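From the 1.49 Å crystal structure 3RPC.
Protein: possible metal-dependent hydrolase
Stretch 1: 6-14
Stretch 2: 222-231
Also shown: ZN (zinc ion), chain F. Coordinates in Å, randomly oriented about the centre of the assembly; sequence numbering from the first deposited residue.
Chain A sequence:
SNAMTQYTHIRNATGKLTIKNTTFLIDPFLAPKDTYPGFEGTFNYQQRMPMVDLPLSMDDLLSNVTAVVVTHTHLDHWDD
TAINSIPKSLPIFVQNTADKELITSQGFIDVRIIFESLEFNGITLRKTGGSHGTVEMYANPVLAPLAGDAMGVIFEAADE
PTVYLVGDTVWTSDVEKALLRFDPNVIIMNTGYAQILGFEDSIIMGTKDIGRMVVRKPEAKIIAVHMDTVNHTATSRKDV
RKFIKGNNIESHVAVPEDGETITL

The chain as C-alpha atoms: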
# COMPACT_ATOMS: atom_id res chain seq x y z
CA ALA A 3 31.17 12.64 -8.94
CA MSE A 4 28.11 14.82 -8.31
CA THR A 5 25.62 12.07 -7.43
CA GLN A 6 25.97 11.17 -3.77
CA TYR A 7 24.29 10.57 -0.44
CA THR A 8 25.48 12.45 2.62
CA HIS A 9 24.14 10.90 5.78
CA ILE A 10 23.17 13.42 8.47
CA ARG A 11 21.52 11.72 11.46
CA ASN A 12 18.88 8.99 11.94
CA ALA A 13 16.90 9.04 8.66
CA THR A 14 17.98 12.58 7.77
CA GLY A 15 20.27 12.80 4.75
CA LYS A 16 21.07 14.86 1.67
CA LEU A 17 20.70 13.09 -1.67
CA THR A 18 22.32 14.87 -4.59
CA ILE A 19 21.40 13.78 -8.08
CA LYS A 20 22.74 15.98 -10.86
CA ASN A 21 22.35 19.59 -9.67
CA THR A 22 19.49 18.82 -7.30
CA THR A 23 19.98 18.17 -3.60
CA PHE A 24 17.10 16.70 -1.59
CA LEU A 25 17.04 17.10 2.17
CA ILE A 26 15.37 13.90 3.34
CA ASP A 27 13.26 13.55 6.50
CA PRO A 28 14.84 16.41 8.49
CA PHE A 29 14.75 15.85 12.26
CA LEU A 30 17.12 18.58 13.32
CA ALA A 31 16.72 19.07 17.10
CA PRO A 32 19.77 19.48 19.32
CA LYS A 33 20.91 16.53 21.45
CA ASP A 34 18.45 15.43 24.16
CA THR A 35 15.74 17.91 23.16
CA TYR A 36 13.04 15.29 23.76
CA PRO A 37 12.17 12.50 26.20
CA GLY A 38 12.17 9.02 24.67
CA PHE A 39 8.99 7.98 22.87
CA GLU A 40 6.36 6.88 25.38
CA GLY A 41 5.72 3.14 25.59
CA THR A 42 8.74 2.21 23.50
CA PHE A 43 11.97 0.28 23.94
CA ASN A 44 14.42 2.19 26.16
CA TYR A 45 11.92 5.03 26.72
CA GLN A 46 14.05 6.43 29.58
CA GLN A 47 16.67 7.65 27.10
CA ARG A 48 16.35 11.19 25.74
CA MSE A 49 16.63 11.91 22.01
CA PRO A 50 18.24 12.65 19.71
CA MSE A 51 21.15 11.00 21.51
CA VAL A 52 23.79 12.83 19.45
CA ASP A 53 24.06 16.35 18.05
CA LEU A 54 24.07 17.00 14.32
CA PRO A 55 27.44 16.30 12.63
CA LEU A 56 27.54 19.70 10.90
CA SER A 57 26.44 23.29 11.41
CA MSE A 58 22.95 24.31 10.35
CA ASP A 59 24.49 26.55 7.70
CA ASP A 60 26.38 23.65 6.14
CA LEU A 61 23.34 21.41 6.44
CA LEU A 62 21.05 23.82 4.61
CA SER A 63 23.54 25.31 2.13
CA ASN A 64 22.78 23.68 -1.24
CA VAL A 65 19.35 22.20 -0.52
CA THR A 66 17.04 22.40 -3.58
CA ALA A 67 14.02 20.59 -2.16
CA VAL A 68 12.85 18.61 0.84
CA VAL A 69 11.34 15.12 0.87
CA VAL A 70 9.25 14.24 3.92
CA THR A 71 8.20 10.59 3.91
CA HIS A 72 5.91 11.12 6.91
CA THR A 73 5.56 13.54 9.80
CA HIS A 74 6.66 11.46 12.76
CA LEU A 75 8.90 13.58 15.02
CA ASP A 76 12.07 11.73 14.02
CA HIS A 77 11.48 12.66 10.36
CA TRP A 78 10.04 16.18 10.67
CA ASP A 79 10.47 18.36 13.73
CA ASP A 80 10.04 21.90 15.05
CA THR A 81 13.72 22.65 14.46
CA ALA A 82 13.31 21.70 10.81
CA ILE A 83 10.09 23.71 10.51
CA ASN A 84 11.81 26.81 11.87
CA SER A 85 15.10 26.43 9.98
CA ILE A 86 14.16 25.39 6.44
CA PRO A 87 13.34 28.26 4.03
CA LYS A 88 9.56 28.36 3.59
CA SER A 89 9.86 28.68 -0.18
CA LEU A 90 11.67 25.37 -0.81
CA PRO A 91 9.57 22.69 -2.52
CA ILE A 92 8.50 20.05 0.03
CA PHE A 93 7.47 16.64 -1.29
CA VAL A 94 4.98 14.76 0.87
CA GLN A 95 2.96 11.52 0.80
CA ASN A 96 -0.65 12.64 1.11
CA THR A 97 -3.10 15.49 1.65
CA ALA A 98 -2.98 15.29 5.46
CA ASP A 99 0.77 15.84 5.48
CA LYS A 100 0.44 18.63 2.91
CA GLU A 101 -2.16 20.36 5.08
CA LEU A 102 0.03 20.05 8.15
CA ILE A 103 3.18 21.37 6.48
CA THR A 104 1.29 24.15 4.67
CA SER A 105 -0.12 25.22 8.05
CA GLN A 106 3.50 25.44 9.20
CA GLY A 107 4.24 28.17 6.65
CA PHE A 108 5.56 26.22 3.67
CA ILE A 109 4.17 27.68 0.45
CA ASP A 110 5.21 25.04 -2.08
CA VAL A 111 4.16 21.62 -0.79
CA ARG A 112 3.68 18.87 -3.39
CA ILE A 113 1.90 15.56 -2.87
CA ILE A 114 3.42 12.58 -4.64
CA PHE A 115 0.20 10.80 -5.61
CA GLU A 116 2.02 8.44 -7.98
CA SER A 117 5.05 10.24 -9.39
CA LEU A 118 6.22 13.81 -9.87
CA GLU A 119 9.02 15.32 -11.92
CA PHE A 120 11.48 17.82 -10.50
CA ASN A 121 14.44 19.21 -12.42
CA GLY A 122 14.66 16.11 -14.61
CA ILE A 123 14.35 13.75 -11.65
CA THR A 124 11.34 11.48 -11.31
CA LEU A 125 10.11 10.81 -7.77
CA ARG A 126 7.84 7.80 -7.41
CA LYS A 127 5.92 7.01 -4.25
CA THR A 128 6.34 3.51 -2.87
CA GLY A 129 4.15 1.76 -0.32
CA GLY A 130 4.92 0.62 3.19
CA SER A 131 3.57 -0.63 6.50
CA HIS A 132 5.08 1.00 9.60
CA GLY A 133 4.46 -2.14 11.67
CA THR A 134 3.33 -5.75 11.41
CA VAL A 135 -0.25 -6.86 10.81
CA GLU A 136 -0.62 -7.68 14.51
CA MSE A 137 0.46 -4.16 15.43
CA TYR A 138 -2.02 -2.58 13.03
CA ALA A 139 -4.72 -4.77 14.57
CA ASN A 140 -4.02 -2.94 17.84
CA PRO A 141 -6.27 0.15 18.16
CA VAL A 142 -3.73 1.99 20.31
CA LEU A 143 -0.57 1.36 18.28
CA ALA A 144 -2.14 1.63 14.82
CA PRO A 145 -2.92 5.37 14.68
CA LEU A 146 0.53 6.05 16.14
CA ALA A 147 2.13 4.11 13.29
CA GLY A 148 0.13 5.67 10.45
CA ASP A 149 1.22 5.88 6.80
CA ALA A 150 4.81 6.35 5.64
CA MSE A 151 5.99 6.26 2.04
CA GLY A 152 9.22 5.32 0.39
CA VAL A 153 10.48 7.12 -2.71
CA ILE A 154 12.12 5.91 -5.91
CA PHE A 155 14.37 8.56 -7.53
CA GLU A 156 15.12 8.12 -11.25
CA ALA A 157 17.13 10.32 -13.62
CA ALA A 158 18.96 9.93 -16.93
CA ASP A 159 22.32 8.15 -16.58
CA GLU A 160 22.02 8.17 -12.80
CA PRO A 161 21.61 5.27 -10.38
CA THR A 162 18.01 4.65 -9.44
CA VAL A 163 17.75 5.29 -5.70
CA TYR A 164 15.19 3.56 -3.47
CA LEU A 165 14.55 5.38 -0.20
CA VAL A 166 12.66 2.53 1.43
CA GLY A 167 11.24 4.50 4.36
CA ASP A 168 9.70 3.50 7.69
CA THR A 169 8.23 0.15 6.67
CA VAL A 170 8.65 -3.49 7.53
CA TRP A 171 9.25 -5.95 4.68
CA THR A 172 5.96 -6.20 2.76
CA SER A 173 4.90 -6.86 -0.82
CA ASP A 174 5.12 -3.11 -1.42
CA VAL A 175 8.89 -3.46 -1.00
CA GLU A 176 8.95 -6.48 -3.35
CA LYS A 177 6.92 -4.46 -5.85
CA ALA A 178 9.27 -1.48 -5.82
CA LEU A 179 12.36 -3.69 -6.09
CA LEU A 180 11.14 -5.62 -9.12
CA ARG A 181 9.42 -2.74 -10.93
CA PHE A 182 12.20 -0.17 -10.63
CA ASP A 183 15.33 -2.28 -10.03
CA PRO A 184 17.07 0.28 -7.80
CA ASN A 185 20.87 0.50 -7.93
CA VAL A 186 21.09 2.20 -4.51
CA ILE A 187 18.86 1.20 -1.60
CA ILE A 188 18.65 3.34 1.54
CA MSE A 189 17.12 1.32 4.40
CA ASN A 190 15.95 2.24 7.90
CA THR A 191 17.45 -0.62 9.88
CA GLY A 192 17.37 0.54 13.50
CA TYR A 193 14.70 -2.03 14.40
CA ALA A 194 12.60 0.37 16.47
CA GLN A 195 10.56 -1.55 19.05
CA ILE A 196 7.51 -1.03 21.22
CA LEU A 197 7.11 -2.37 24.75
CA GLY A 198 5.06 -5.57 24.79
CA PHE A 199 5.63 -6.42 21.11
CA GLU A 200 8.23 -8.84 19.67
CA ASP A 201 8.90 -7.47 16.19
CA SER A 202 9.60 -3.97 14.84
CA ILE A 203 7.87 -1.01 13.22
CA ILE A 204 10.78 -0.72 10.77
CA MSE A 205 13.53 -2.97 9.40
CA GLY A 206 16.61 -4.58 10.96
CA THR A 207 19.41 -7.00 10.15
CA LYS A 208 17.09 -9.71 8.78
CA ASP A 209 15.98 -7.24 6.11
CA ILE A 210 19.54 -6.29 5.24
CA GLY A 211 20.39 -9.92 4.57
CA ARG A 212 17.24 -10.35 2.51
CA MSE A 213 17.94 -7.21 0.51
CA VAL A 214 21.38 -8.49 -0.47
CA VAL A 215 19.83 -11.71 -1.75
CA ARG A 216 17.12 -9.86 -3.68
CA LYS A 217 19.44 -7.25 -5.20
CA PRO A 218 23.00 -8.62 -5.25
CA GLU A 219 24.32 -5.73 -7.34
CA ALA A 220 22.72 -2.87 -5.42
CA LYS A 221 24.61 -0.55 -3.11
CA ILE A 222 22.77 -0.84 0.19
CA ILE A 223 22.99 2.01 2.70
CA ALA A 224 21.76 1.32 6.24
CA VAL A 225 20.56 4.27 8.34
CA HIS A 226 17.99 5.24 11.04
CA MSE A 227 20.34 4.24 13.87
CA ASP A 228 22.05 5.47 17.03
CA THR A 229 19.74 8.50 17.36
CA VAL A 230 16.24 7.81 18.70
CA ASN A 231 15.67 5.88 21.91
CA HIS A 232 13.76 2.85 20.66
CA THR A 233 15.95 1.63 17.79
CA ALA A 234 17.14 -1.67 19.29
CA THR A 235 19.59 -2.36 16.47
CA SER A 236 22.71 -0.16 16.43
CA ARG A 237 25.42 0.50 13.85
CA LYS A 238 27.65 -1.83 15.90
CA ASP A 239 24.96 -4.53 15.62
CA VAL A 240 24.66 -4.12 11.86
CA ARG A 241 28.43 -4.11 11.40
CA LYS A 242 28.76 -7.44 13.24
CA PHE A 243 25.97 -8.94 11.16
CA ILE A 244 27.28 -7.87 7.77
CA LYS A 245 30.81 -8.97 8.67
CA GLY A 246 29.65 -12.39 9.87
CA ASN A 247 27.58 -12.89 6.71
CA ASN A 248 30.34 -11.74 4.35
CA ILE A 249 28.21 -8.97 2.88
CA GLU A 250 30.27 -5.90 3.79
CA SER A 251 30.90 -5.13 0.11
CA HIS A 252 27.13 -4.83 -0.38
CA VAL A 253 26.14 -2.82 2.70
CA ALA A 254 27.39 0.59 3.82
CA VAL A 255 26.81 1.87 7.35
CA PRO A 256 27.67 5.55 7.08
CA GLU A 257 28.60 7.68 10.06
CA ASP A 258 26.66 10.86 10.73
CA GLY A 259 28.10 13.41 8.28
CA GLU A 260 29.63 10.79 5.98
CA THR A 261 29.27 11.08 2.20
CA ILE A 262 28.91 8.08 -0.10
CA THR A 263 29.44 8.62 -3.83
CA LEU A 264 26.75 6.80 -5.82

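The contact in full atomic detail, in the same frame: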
# COMPACT_ATOMS: atom_id res chain seq x y z
N GLN A 6 25.47 11.62 -5.05
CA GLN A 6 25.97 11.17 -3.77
C GLN A 6 24.90 11.24 -2.70
O GLN A 6 23.89 11.95 -2.84
CB GLN A 6 27.16 12.04 -3.34
CG GLN A 6 26.79 13.51 -3.16
CD GLN A 6 27.91 14.33 -2.57
OE1 GLN A 6 29.06 14.22 -3.00
NE2 GLN A 6 27.59 15.14 -1.56
N TYR A 7 25.13 10.50 -1.62
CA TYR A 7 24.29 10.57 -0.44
C TYR A 7 25.15 10.94 0.76
O TYR A 7 26.10 10.24 1.10
CB TYR A 7 23.56 9.23 -0.19
CG TYR A 7 22.77 9.22 1.10
CD1 TYR A 7 21.55 9.88 1.19
CD2 TYR A 7 23.26 8.59 2.23
CE1 TYR A 7 20.83 9.90 2.37
CE2 TYR A 7 22.54 8.60 3.42
CZ TYR A 7 21.33 9.26 3.48
OH TYR A 7 20.63 9.30 4.67
N THR A 8 24.82 12.06 1.39
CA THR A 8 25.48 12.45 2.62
C THR A 8 24.56 12.13 3.78
O THR A 8 23.47 12.71 3.90
CB THR A 8 25.81 13.95 2.65
OG1 THR A 8 26.75 14.25 1.60
CG2 THR A 8 26.41 14.33 3.99
N HIS A 9 24.96 11.20 4.63
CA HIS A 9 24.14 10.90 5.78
C HIS A 9 24.25 12.00 6.82
O HIS A 9 25.35 12.50 7.05
CB HIS A 9 24.48 9.56 6.41
CG HIS A 9 23.44 9.14 7.39
ND1 HIS A 9 22.11 9.10 7.05
CD2 HIS A 9 23.51 8.84 8.71
CE1 HIS A 9 21.40 8.75 8.11
NE2 HIS A 9 22.22 8.59 9.12
N ILE A 10 23.14 12.38 7.43
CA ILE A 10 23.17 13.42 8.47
C ILE A 10 22.98 12.81 9.86
O ILE A 10 23.91 12.77 10.66
CB ILE A 10 22.16 14.56 8.20
CG1 ILE A 10 22.44 15.21 6.84
CG2 ILE A 10 22.23 15.62 9.32
CD1 ILE A 10 23.82 15.82 6.71
N ARG A 11 21.79 12.28 10.14
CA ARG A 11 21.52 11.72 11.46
C ARG A 11 20.16 11.03 11.43
O ARG A 11 19.22 11.59 10.94
CB ARG A 11 21.53 12.82 12.53
CG ARG A 11 21.44 12.26 13.97
CD ARG A 11 21.34 13.38 15.02
NE ARG A 11 20.15 14.20 14.81
CZ ARG A 11 19.86 15.30 15.50
NH1 ARG A 11 20.67 15.72 16.46
NH2 ARG A 11 18.75 15.98 15.23
N ASN A 12 20.10 9.82 11.99
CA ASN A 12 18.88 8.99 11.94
C ASN A 12 18.47 8.69 10.49
O ASN A 12 19.21 8.03 9.78
CB ASN A 12 17.73 9.62 12.74
CG ASN A 12 16.66 8.60 13.12
OD1 ASN A 12 16.97 7.48 13.54
ND2 ASN A 12 15.40 8.98 12.98
N ALA A 13 17.32 9.20 10.06
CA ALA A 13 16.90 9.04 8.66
C ALA A 13 17.12 10.32 7.85
O ALA A 13 16.74 10.39 6.68
CB ALA A 13 15.42 8.63 8.59
N THR A 14 17.75 11.32 8.45
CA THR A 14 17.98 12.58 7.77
C THR A 14 19.24 12.47 6.93
O THR A 14 20.29 12.05 7.42
CB THR A 14 18.15 13.74 8.77
OG1 THR A 14 17.02 13.81 9.64
CG2 THR A 14 18.33 15.09 8.05
N ILE A 222 23.68 -1.03 -0.92
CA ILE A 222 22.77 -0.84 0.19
C ILE A 222 23.37 0.13 1.21
O ILE A 222 24.56 0.06 1.51
CB ILE A 222 22.43 -2.19 0.82
CG1 ILE A 222 21.66 -3.03 -0.20
CG2 ILE A 222 21.66 -1.99 2.10
CD1 ILE A 222 21.74 -4.52 0.01
N ILE A 223 22.54 1.04 1.71
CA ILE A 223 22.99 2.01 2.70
C ILE A 223 22.04 1.92 3.89
O ILE A 223 20.85 2.19 3.75
CB ILE A 223 22.96 3.45 2.12
CG1 ILE A 223 23.88 3.54 0.90
CG2 ILE A 223 23.39 4.47 3.18
CD1 ILE A 223 23.85 4.89 0.15
N ALA A 224 22.57 1.51 5.04
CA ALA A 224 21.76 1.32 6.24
C ALA A 224 21.83 2.54 7.17
O ALA A 224 22.92 2.97 7.56
CB ALA A 224 22.19 0.06 6.99
N VAL A 225 20.66 3.06 7.51
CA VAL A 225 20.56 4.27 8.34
C VAL A 225 19.47 4.12 9.41
O VAL A 225 19.03 3.00 9.70
CB VAL A 225 20.32 5.53 7.47
CG1 VAL A 225 21.48 5.73 6.50
CG2 VAL A 225 18.99 5.43 6.72
N HIS A 226 19.03 5.23 10.00
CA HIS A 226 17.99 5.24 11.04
C HIS A 226 18.49 4.58 12.33
O HIS A 226 17.75 3.87 13.01
CB HIS A 226 16.69 4.59 10.53
CG HIS A 226 15.45 5.05 11.24
ND1 HIS A 226 15.27 4.89 12.60
CD2 HIS A 226 14.32 5.66 10.78
CE1 HIS A 226 14.09 5.38 12.95
NE2 HIS A 226 13.50 5.85 11.86
N MSE A 227 19.74 4.86 12.69
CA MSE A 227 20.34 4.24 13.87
C MSE A 227 21.02 5.24 14.80
O MSE A 227 21.34 6.37 14.41
CB MSE A 227 21.34 3.17 13.45
CG MSE A 227 20.65 1.96 12.82
SE MSE A 227 21.85 0.61 12.10
CE MSE A 227 22.33 1.51 10.45
N ASP A 228 21.23 4.78 16.04
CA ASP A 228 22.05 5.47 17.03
C ASP A 228 21.57 6.91 17.29
O ASP A 228 22.39 7.78 17.60
CB ASP A 228 23.52 5.49 16.59
CG ASP A 228 24.12 4.10 16.39
OD1 ASP A 228 23.47 3.09 16.70
OD2 ASP A 228 25.27 4.02 15.90
N THR A 229 20.27 7.15 17.18
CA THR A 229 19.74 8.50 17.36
C THR A 229 18.50 8.55 18.26
O THR A 229 18.50 9.24 19.28
CB THR A 229 19.40 9.16 16.01
OG1 THR A 229 20.52 9.06 15.13
CG2 THR A 229 19.04 10.64 16.20
N VAL A 230 17.44 7.84 17.87
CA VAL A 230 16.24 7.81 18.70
C VAL A 230 16.36 6.72 19.76
O VAL A 230 17.26 5.87 19.68
CB VAL A 230 14.93 7.67 17.87
CG1 VAL A 230 14.73 8.88 16.95
CG2 VAL A 230 14.89 6.37 17.07
N ASN A 231 15.50 6.76 20.76
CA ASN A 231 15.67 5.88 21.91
C ASN A 231 15.33 4.43 21.63
O ASN A 231 15.93 3.54 22.24
CB ASN A 231 14.82 6.36 23.09
CG ASN A 231 13.34 6.31 22.79
OD1 ASN A 231 12.82 7.19 22.11
ND2 ASN A 231 12.66 5.27 23.27
ZN ZN F . 11.37 6.62 12.00
O HOH W 1 22.34 8.22 12.47
O HOH W 2 18.06 5.86 15.78
O HOH W 3 9.40 7.30 12.98
O HOH W 4 10.98 4.67 13.62

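Strands 6-11 and 222-225 run nearly parallel (13°) but 9.7 Å apart at closest approach, too far for backbone pairing, so side chains bridge the gap. The contact buries 463 Å² in total. Ile223 points toward stretch 1 and sets its CG2 4.2 Å from CE2 of Tyr7, an apolar contact. Val225 also points toward it: its CG1 lies 3.7 Å from the centroid of the His9 ring and 26° off the ring normal, a CH-pi contact over the face, and 4.3 Å from Tyr7 CE2. A compact branched residue fits here, while Tyr7 OH and His9 ND1 are hydrogen-bonded at 2.8 Å.

At His226 the backbones converge, its CA 4.0 Å from that of Asn12, within the type II' turn from Arg11 to Thr14. Asn12, the most covered residue (115 Å²), suits the spot because its N, O and OD1 all serve the contact. A direct hydrogen bond runs from His226 N to Asn12 O (2.8 Å, 144°), although that oxygen's position is less certain. The His226 ring sends NE2 to the zinc at 2.3 Å, and Asn12 OD1 sits over one of its faces.

Met227, a selenomethionine, points away but contributes its carbonyl: water 1 donates to Met227 O (2.9 Å) and accepts from Asn12 N (2.8 Å). Thr229 OG1 donates to the same Met227 O (2.9 Å), and its CB packs 3.7 Å from Asn12 CB. Water 2 accepts from Val230 N (2.9 Å) and donates to Asn12 OD1 (3.0 Å).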